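Local coordinates for protein cGAS/DncV-like nucleotidyltransferase in E. coli homolog (PDB 6E0K) that synthesises the cyclic dinucleotide 3',3'-cUAMP from UTP and ATP as a second messenger of a CBASS antiphage defence system, at residues Y199-E202 with P206-L209; D105-S110 with L119-T124; A176-Q181 with L218-P223. All coordinates share one frame; numbering follows the deposited sequence.

How the interactions relate
The three contacts do not touch one another. Interaction 3 is buried, interaction 2 partly buried, and interaction 1 lies at the surface. Interactions 1 and 3 belong to one helical region: helix 186-202 carries one side of interaction 1 and follows helix 168-181 of interaction 3. Their nearest atoms are about 8 Å apart. Interaction 2 joins helix 92-107 to strand 119-122 in the nucleotidyltransferase domain, on the opposite side of the chain's centre from interaction 3. The chemistry differs in each. Interaction 1 is mostly van der Waals packing of an isoleucine on a turn. Interaction 2 rests on an aromatic face. Interaction 3 has one strong and one weak bond from a lysine ammonium to backbone carbonyls.

Interaction 1. Residues Y199-E202 with P206-L209; sequences YLIE and PQDL
Ile-201 and Gln-207 meet with their side chains crossing at about a right angle. Ile-201 belongs to helix 186-202, and the glutamine is in the type I beta turn 206-209, a few residues on. The two branches of Ile-201 do different work. CG2 lies anti to the backbone N and meets the amide of Gln-207, 3.7 Å from NE2. The glutamine chain is bent at chi2 (-66°), which folds its amide back toward this methyl. The longer branch of Ile-201 reaches the turn backbone instead. Ile-201 CG1 lies 3.4 Å from Pro-206 O, and Ile-201 CD1 lies 3.6 Å from Gln-207 O. These are van der Waals contacts, and no hydrogen bond crosses between the segments. Pro-206 O is held within its own turn, accepting a bond from Leu-209 N at 3.1 Å. Leu-209 points back to the helix. Its methyl CD2 meets Leu-200 CD1 at 4.2 Å. The loop 206-209 lies folded back against helix 186-202, just ahead of helix 212-220. Helix 269-285 packs alongside, with Met-279 against Leu-200 and Tyr-278 against both Pro-206 and Leu-209.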
loop_
_atom_site.group_PDB
_atom_site.type_symbol
_atom_site.label_atom_id
_atom_site.label_comp_id
_atom_site.label_asym_id
_atom_site.label_seq_id
_atom_site.Cartn_x
_atom_site.Cartn_y
_atom_site.Cartn_z
ATOM N N TYR A 199 17.020 -7.025 6.494
ATOM C CA TYR A 199 18.290 -7.504 7.034
ATOM C C TYR A 199 18.396 -9.023 6.932
ATOM O O TYR A 199 19.442 -9.558 6.536
ATOM C CB TYR A 199 18.430 -7.030 8.484
ATOM C CG TYR A 199 19.546 -7.665 9.280
ATOM C CD1 TYR A 199 19.311 -8.772 10.076
ATOM C CD2 TYR A 199 20.816 -7.125 9.265
ATOM C CE1 TYR A 199 20.325 -9.349 10.807
ATOM C CE2 TYR A 199 21.828 -7.692 10.006
ATOM C CZ TYR A 199 21.572 -8.804 10.769
ATOM O OH TYR A 199 22.577 -9.383 11.507
ATOM N N LEU A 200 17.304 -9.734 7.244
ATOM C CA LEU A 200 17.332 -11.193 7.170
ATOM C C LEU A 200 17.365 -11.679 5.728
ATOM O O LEU A 200 18.089 -12.629 5.404
ATOM C CB LEU A 200 16.124 -11.770 7.908
ATOM C CG LEU A 200 16.196 -11.653 9.427
ATOM C CD1 LEU A 200 14.857 -12.053 9.999
ATOM C CD2 LEU A 200 17.289 -12.552 9.973
ATOM N N ILE A 201 16.587 -11.038 4.844
ATOM C CA ILE A 201 16.594 -11.433 3.436
ATOM C C ILE A 201 17.989 -11.269 2.848
ATOM O O ILE A 201 18.440 -12.100 2.047
ATOM C CB ILE A 201 15.549 -10.622 2.640
ATOM C CG1 ILE A 201 14.132 -10.954 3.121
ATOM C CG2 ILE A 201 15.674 -10.906 1.158
ATOM C CD1 ILE A 201 13.052 -10.038 2.503
ATOM N N GLU A 202 18.698 -10.200 3.237
ATOM C CA GLU A 202 20.059 -10.008 2.742
ATOM C C GLU A 202 20.965 -11.159 3.150
ATOM O O GLU A 202 21.923 -11.474 2.440
ATOM C CB GLU A 202 20.636 -8.679 3.239
ATOM C CG GLU A 202 20.057 -7.457 2.520
ATOM C CD GLU A 202 20.314 -6.136 3.245
ATOM O OE1 GLU A 202 20.856 -6.148 4.376
ATOM O OE2 GLU A 202 19.954 -5.078 2.681
ATOM N N PRO A 206 13.843 -15.990 3.167
ATOM C CA PRO A 206 12.990 -16.008 1.970
ATOM C C PRO A 206 12.669 -14.607 1.472
ATOM O O PRO A 206 12.373 -13.705 2.257
ATOM C CB PRO A 206 11.722 -16.728 2.447
ATOM C CG PRO A 206 12.185 -17.598 3.569
ATOM C CD PRO A 206 13.284 -16.824 4.251
ATOM N N GLN A 207 12.717 -14.450 0.140
ATOM C CA GLN A 207 12.422 -13.166 -0.493
ATOM C C GLN A 207 11.065 -12.624 -0.082
ATOM O O GLN A 207 10.894 -11.402 0.028
ATOM C CB GLN A 207 12.461 -13.310 -2.017
ATOM C CG GLN A 207 13.745 -12.848 -2.657
ATOM C CD GLN A 207 13.961 -11.354 -2.504
ATOM O OE1 GLN A 207 13.010 -10.587 -2.344
ATOM N NE2 GLN A 207 15.219 -10.935 -2.540
ATOM N N ASP A 208 10.087 -13.509 0.124
ATOM C CA ASP A 208 8.732 -13.094 0.458
ATOM C C ASP A 208 8.435 -13.225 1.949
ATOM O O ASP A 208 7.295 -13.492 2.334
ATOM C CB ASP A 208 7.719 -13.882 -0.376
ATOM C CG ASP A 208 7.799 -15.383 -0.149
ATOM O OD1 ASP A 208 8.742 -15.857 0.517
ATOM O OD2 ASP A 208 6.905 -16.098 -0.654
ATOM N N LEU A 209 9.446 -13.015 2.794
ATOM C CA LEU A 209 9.262 -13.156 4.236
ATOM C C LEU A 209 8.155 -12.245 4.764
ATOM O O LEU A 209 7.359 -12.655 5.614
ATOM C CB LEU A 209 10.582 -12.862 4.944
ATOM C CG LEU A 209 10.573 -12.940 6.470
ATOM C CD1 LEU A 209 10.236 -14.351 6.927
ATOM C CD2 LEU A 209 11.931 -12.533 6.961
#

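Interaction 2. Residues D105-S110 with L119-T124; sequences DYYGAS and LKVETT
Tyr-107 lays its ring against Val-121 and Thr-123. Its side chain leaves the last turn of helix 92-107, and CB points to the strand segment. Tyr-107 CG is anti to the carbonyl carbon (chi1 -63°), and it lies 4.0 Å from Val-121 CG1. One side of the ring carries the closest contacts: Tyr-107 CD2 and CE2 are each 3.6 Å from Val-121 CG1. Val-121 CG1 sits over the ring face, offset toward the rim, in a CH-pi contact 3.8 Å from the Tyr-107 centroid and 21° off the normal. The opposite face is covered by the neighbouring Tyr-106, whose CD2 lies over the ring centre. The ring is therefore held between a methyl on one face and Tyr-106 on the other. This is helix-on-sheet packing within the nucleotidyltransferase domain. Strand 119-122 pairs with 112-114 and 127-138 and carries Leu-119 and Lys-120 of the UTP site. On the other side of the ring, Tyr-107 CD1 lies 4.0 Å from Glu-122 O, approached obliquely. Next along, Tyr-107 CE1 is 3.9 Å from Thr-123 CG2. Tyr-107 CZ touches both Thr-123 CG2 and Val-121 CG1. Thr-123 runs beside the tyrosine and points the same way, with OG1 bonded to Leu-126 O and Tyr-125 N. At the tip, Tyr-107 OH lies 3.7 Å from Thr-123 CG2 and is hydrogen-bonded to Ser-26 OG of helix 18-32.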
loop_
_atom_site.group_PDB
_atom_site.type_symbol
_atom_site.label_atom_id
_atom_site.label_comp_id
_atom_site.label_asym_id
_atom_site.label_seq_id
_atom_site.Cartn_x
_atom_site.Cartn_y
_atom_site.Cartn_z
ATOM N N ASP A 105 3.327 12.612 -24.350
ATOM C CA ASP A 105 3.573 13.954 -24.878
ATOM C C ASP A 105 4.612 14.678 -24.039
ATOM O O ASP A 105 5.466 15.398 -24.570
ATOM C CB ASP A 105 2.286 14.786 -24.897
ATOM C CG ASP A 105 1.290 14.349 -25.965
ATOM O OD1 ASP A 105 1.665 13.638 -26.925
ATOM O OD2 ASP A 105 0.107 14.749 -25.843
ATOM N N TYR A 106 4.551 14.503 -22.721
ATOM C CA TYR A 106 5.422 15.271 -21.843
ATOM C C TYR A 106 6.824 14.663 -21.744
ATOM O O TYR A 106 7.824 15.373 -21.907
ATOM C CB TYR A 106 4.779 15.402 -20.463
ATOM C CG TYR A 106 5.608 16.220 -19.503
ATOM C CD1 TYR A 106 5.559 17.606 -19.526
ATOM C CD2 TYR A 106 6.436 15.599 -18.585
ATOM C CE1 TYR A 106 6.325 18.357 -18.654
ATOM C CE2 TYR A 106 7.197 16.331 -17.709
ATOM C CZ TYR A 106 7.139 17.710 -17.746
ATOM O OH TYR A 106 7.912 18.426 -16.856
ATOM N N TYR A 107 6.924 13.356 -21.479
ATOM C CA TYR A 107 8.217 12.719 -21.243
ATOM C C TYR A 107 8.863 12.152 -22.501
ATOM O O TYR A 107 10.086 11.945 -22.506
ATOM C CB TYR A 107 8.087 11.576 -20.236
ATOM C CG TYR A 107 7.637 12.005 -18.868
ATOM C CD1 TYR A 107 8.535 12.580 -17.977
ATOM C CD2 TYR A 107 6.309 11.813 -18.452
ATOM C CE1 TYR A 107 8.125 12.974 -16.711
ATOM C CE2 TYR A 107 5.892 12.215 -17.204
ATOM C CZ TYR A 107 6.804 12.788 -16.331
ATOM O OH TYR A 107 6.385 13.186 -15.078
ATOM N N GLY A 108 8.083 11.889 -23.542
ATOM C CA GLY A 108 8.563 11.221 -24.734
ATOM C C GLY A 108 8.242 9.739 -24.715
ATOM O O GLY A 108 8.214 9.093 -23.661
ATOM N N ALA A 109 8.005 9.178 -25.907
ATOM C CA ALA A 109 7.620 7.777 -26.012
ATOM C C ALA A 109 8.634 6.846 -25.351
ATOM O O ALA A 109 8.248 5.817 -24.784
ATOM C CB ALA A 109 7.432 7.395 -27.482
ATOM N N SER A 110 9.923 7.185 -25.399
ATOM C CA SER A 110 10.921 6.276 -24.849
ATOM C C SER A 110 10.857 6.170 -23.332
ATOM O O SER A 110 11.493 5.276 -22.762
ATOM C CB SER A 110 12.326 6.714 -25.268
ATOM O OG SER A 110 12.719 7.902 -24.611
ATOM N N LEU A 119 1.025 1.940 -15.819
ATOM C CA LEU A 119 1.875 2.619 -16.780
ATOM C C LEU A 119 3.172 2.947 -16.062
ATOM O O LEU A 119 3.142 3.524 -14.971
ATOM C CB LEU A 119 1.218 3.905 -17.293
ATOM C CG LEU A 119 0.202 3.895 -18.435
ATOM C CD1 LEU A 119 -0.506 5.238 -18.527
ATOM C CD2 LEU A 119 0.917 3.586 -19.741
ATOM N N LYS A 120 4.299 2.554 -16.643
ATOM C CA LYS A 120 5.592 2.858 -16.047
ATOM C C LYS A 120 6.195 4.077 -16.730
ATOM O O LYS A 120 6.228 4.155 -17.963
ATOM C CB LYS A 120 6.541 1.664 -16.146
ATOM C CG LYS A 120 6.114 0.487 -15.243
ATOM C CD LYS A 120 7.220 -0.558 -15.115
ATOM C CE LYS A 120 7.186 -1.253 -13.749
ATOM N NZ LYS A 120 5.826 -1.755 -13.406
ATOM N N VAL A 121 6.650 5.033 -15.928
ATOM C CA VAL A 121 7.155 6.297 -16.436
ATOM C C VAL A 121 8.533 6.545 -15.848
ATOM O O VAL A 121 8.696 6.521 -14.624
ATOM C CB VAL A 121 6.211 7.459 -16.083
ATOM C CG1 VAL A 121 6.760 8.759 -16.623
ATOM C CG2 VAL A 121 4.794 7.175 -16.605
ATOM N N GLU A 122 9.519 6.779 -16.713
ATOM C CA GLU A 122 10.844 7.227 -16.283
ATOM C C GLU A 122 10.836 8.753 -16.230
ATOM O O GLU A 122 10.864 9.409 -17.274
ATOM C CB GLU A 122 11.917 6.724 -17.244
ATOM C CG GLU A 122 11.902 5.214 -17.436
ATOM C CD GLU A 122 12.074 4.459 -16.138
ATOM O OE1 GLU A 122 12.963 4.848 -15.341
ATOM O OE2 GLU A 122 11.313 3.484 -15.914
ATOM N N THR A 123 10.783 9.317 -15.023
ATOM C CA THR A 123 10.880 10.765 -14.868
ATOM C C THR A 123 12.339 11.171 -14.673
ATOM O O THR A 123 13.245 10.339 -14.607
ATOM C CB THR A 123 10.037 11.283 -13.694
ATOM O OG1 THR A 123 10.716 11.050 -12.446
ATOM C CG2 THR A 123 8.628 10.630 -13.653
ATOM N N THR A 124 12.578 12.482 -14.578
ATOM C CA THR A 124 13.909 12.983 -14.249
ATOM C C THR A 124 14.243 12.859 -12.770
ATOM O O THR A 124 15.337 13.259 -12.360
ATOM C CB THR A 124 14.045 14.448 -14.647
ATOM O OG1 THR A 124 13.047 15.198 -13.943
ATOM C CG2 THR A 124 13.846 14.605 -16.144
#

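Interaction 3. Residues A176-Q181 with L218-P223; sequences AAKNQQ and LLYNVP
Lys-178 reaches from helix 168-181 to two backbone carbonyls of residues 220-222, where the chain passes from helix 212-220 into a loop. Its ammonium gives a 2.7 Å hydrogen bond from NZ to Val-222 O. The C=O...N angle is 167°, so the nitrogen lies nearly on the line of the carbonyl. A second, weak bond runs 3.2 Å from Lys-178 NZ to Tyr-220 O. Asp-224 OD1 is a third polar partner: it makes a salt bridge with Lys-178 NZ and would help to balance its charge. The carbon chain of the lysine makes the rest of the contact. It is extended through chi3 and turns only at chi4 (74°), where NZ swings to the two carbonyl oxygens. Lys-178 CD passes obliquely by the tyrosine ring, 3.7 Å from Tyr-220 CD1. Lys-178 NZ is 5.4 Å from the centroid of the Tyr-220 ring, so any cation-pi attraction is weak at most.

Further out, Tyr-186 of helix 186-202 adds a cation-pi contact to Lys-178 and also packs on Tyr-220. The turn from which the two carbonyls project is held by a bond from Val-222 N to Leu-219 O (3.0 Å) and by Asn-221 ND2, which bonds to Cys-217 O and Arg-251 O. Val-222 rests on Leu-242 of helix 231-244. Leu-219 packs on Ile-190 and Phe-193 of helix 186-202. The result is a buried lysine crossing that joins helix 168-181 to the chain leaving helix 212-220, in the helical part of this CD-NTase that also carries the ATP-binding Lys-194.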
loop_
_atom_site.group_PDB
_atom_site.type_symbol
_atom_site.label_atom_id
_atom_site.label_comp_id
_atom_site.label_asym_id
_atom_site.label_seq_id
_atom_site.Cartn_x
_atom_site.Cartn_y
_atom_site.Cartn_z
ATOM N N ALA A 176 -2.676 6.897 9.174
ATOM C CA ALA A 176 -2.373 8.168 9.824
ATOM C C ALA A 176 -3.077 8.271 11.172
ATOM O O ALA A 176 -2.486 8.727 12.158
ATOM C CB ALA A 176 -2.772 9.327 8.905
ATOM N N ALA A 177 -4.329 7.816 11.242
ATOM C CA ALA A 177 -5.059 7.864 12.505
ATOM C C ALA A 177 -4.395 6.990 13.557
ATOM O O ALA A 177 -4.266 7.393 14.716
ATOM C CB ALA A 177 -6.508 7.426 12.297
ATOM N N LYS A 178 -3.980 5.781 13.176
ATOM C CA LYS A 178 -3.290 4.921 14.125
ATOM C C LYS A 178 -1.971 5.547 14.556
ATOM O O LYS A 178 -1.585 5.454 15.726
ATOM C CB LYS A 178 -3.058 3.537 13.508
ATOM C CG LYS A 178 -2.522 2.523 14.500
ATOM C CD LYS A 178 -2.395 1.151 13.843
ATOM C CE LYS A 178 -1.992 0.087 14.856
ATOM N NZ LYS A 178 -3.170 -0.257 15.751
ATOM N N ASN A 179 -1.278 6.222 13.631
ATOM C CA ASN A 179 -0.026 6.865 14.020
ATOM C C ASN A 179 -0.276 7.975 15.033
ATOM O O ASN A 179 0.487 8.127 15.990
ATOM C CB ASN A 179 0.714 7.418 12.793
ATOM C CG ASN A 179 2.207 7.589 13.049
ATOM O OD1 ASN A 179 2.861 6.675 13.539
ATOM N ND2 ASN A 179 2.742 8.775 12.745
ATOM N N GLN A 180 -1.342 8.758 14.844
ATOM C CA GLN A 180 -1.666 9.802 15.812
ATOM C C GLN A 180 -1.948 9.206 17.178
ATOM O O GLN A 180 -1.472 9.717 18.201
ATOM C CB GLN A 180 -2.866 10.624 15.330
ATOM C CG GLN A 180 -2.622 11.352 14.026
ATOM C CD GLN A 180 -1.465 12.322 14.117
ATOM O OE1 GLN A 180 -0.349 12.029 13.686
ATOM N NE2 GLN A 180 -1.725 13.483 14.683
ATOM N N GLN A 181 -2.685 8.096 17.212
ATOM C CA GLN A 181 -3.139 7.517 18.469
ATOM C C GLN A 181 -2.071 6.695 19.186
ATOM O O GLN A 181 -2.235 6.381 20.372
ATOM C CB GLN A 181 -4.376 6.668 18.192
ATOM C CG GLN A 181 -5.559 7.540 17.816
ATOM C CD GLN A 181 -6.413 7.799 19.013
ATOM O OE1 GLN A 181 -7.300 7.010 19.322
ATOM N NE2 GLN A 181 -6.113 8.876 19.742
ATOM N N LEU A 218 -0.733 -6.341 8.675
ATOM C CA LEU A 218 -0.595 -7.179 9.861
ATOM C C LEU A 218 -0.420 -6.320 11.104
ATOM O O LEU A 218 -1.104 -6.512 12.117
ATOM C CB LEU A 218 0.592 -8.131 9.690
ATOM C CG LEU A 218 0.817 -9.125 10.831
ATOM C CD1 LEU A 218 -0.230 -10.242 10.756
ATOM C CD2 LEU A 218 2.233 -9.701 10.785
ATOM N N LEU A 219 0.472 -5.330 11.022
ATOM C CA LEU A 219 0.733 -4.470 12.173
ATOM C C LEU A 219 -0.443 -3.555 12.488
ATOM O O LEU A 219 -0.641 -3.181 13.657
ATOM C CB LEU A 219 1.999 -3.649 11.904
ATOM C CG LEU A 219 3.250 -4.531 11.811
ATOM C CD1 LEU A 219 4.447 -3.738 11.269
ATOM C CD2 LEU A 219 3.602 -5.177 13.156
ATOM N N TYR A 220 -1.233 -3.190 11.477
ATOM C CA TYR A 220 -2.401 -2.353 11.722
ATOM C C TYR A 220 -3.363 -3.008 12.704
ATOM O O TYR A 220 -4.055 -2.313 13.462
ATOM C CB TYR A 220 -3.113 -2.054 10.402
ATOM C CG TYR A 220 -4.301 -1.153 10.597
ATOM C CD1 TYR A 220 -4.133 0.212 10.766
ATOM C CD2 TYR A 220 -5.583 -1.674 10.630
ATOM C CE1 TYR A 220 -5.213 1.041 10.958
ATOM C CE2 TYR A 220 -6.673 -0.846 10.826
ATOM C CZ TYR A 220 -6.478 0.499 10.985
ATOM O OH TYR A 220 -7.561 1.329 11.180
ATOM N N ASN A 221 -3.403 -4.337 12.722
ATOM C CA ASN A 221 -4.330 -5.058 13.584
ATOM C C ASN A 221 -3.872 -5.167 15.031
ATOM O O ASN A 221 -4.657 -5.626 15.878
ATOM C CB ASN A 221 -4.563 -6.450 13.009
ATOM C CG ASN A 221 -5.530 -6.430 11.859
ATOM O OD1 ASN A 221 -6.731 -6.529 12.075
ATOM N ND2 ASN A 221 -5.028 -6.259 10.635
ATOM N N VAL A 222 -2.656 -4.737 15.333
ATOM C CA VAL A 222 -2.103 -4.863 16.683
ATOM C C VAL A 222 -2.636 -3.721 17.542
ATOM O O VAL A 222 -2.656 -2.571 17.077
ATOM C CB VAL A 222 -0.580 -4.832 16.622
ATOM C CG1 VAL A 222 0.027 -4.910 18.022
ATOM C CG2 VAL A 222 -0.051 -5.964 15.750
ATOM N N PRO A 223 -3.064 -3.981 18.785
ATOM C CA PRO A 223 -3.588 -2.900 19.632
ATOM C C PRO A 223 -2.590 -1.762 19.787
ATOM O O PRO A 223 -1.378 -1.976 19.821
ATOM C CB PRO A 223 -3.850 -3.593 20.974
ATOM C CG PRO A 223 -4.083 -5.033 20.615
ATOM C CD PRO A 223 -3.142 -5.295 19.459
#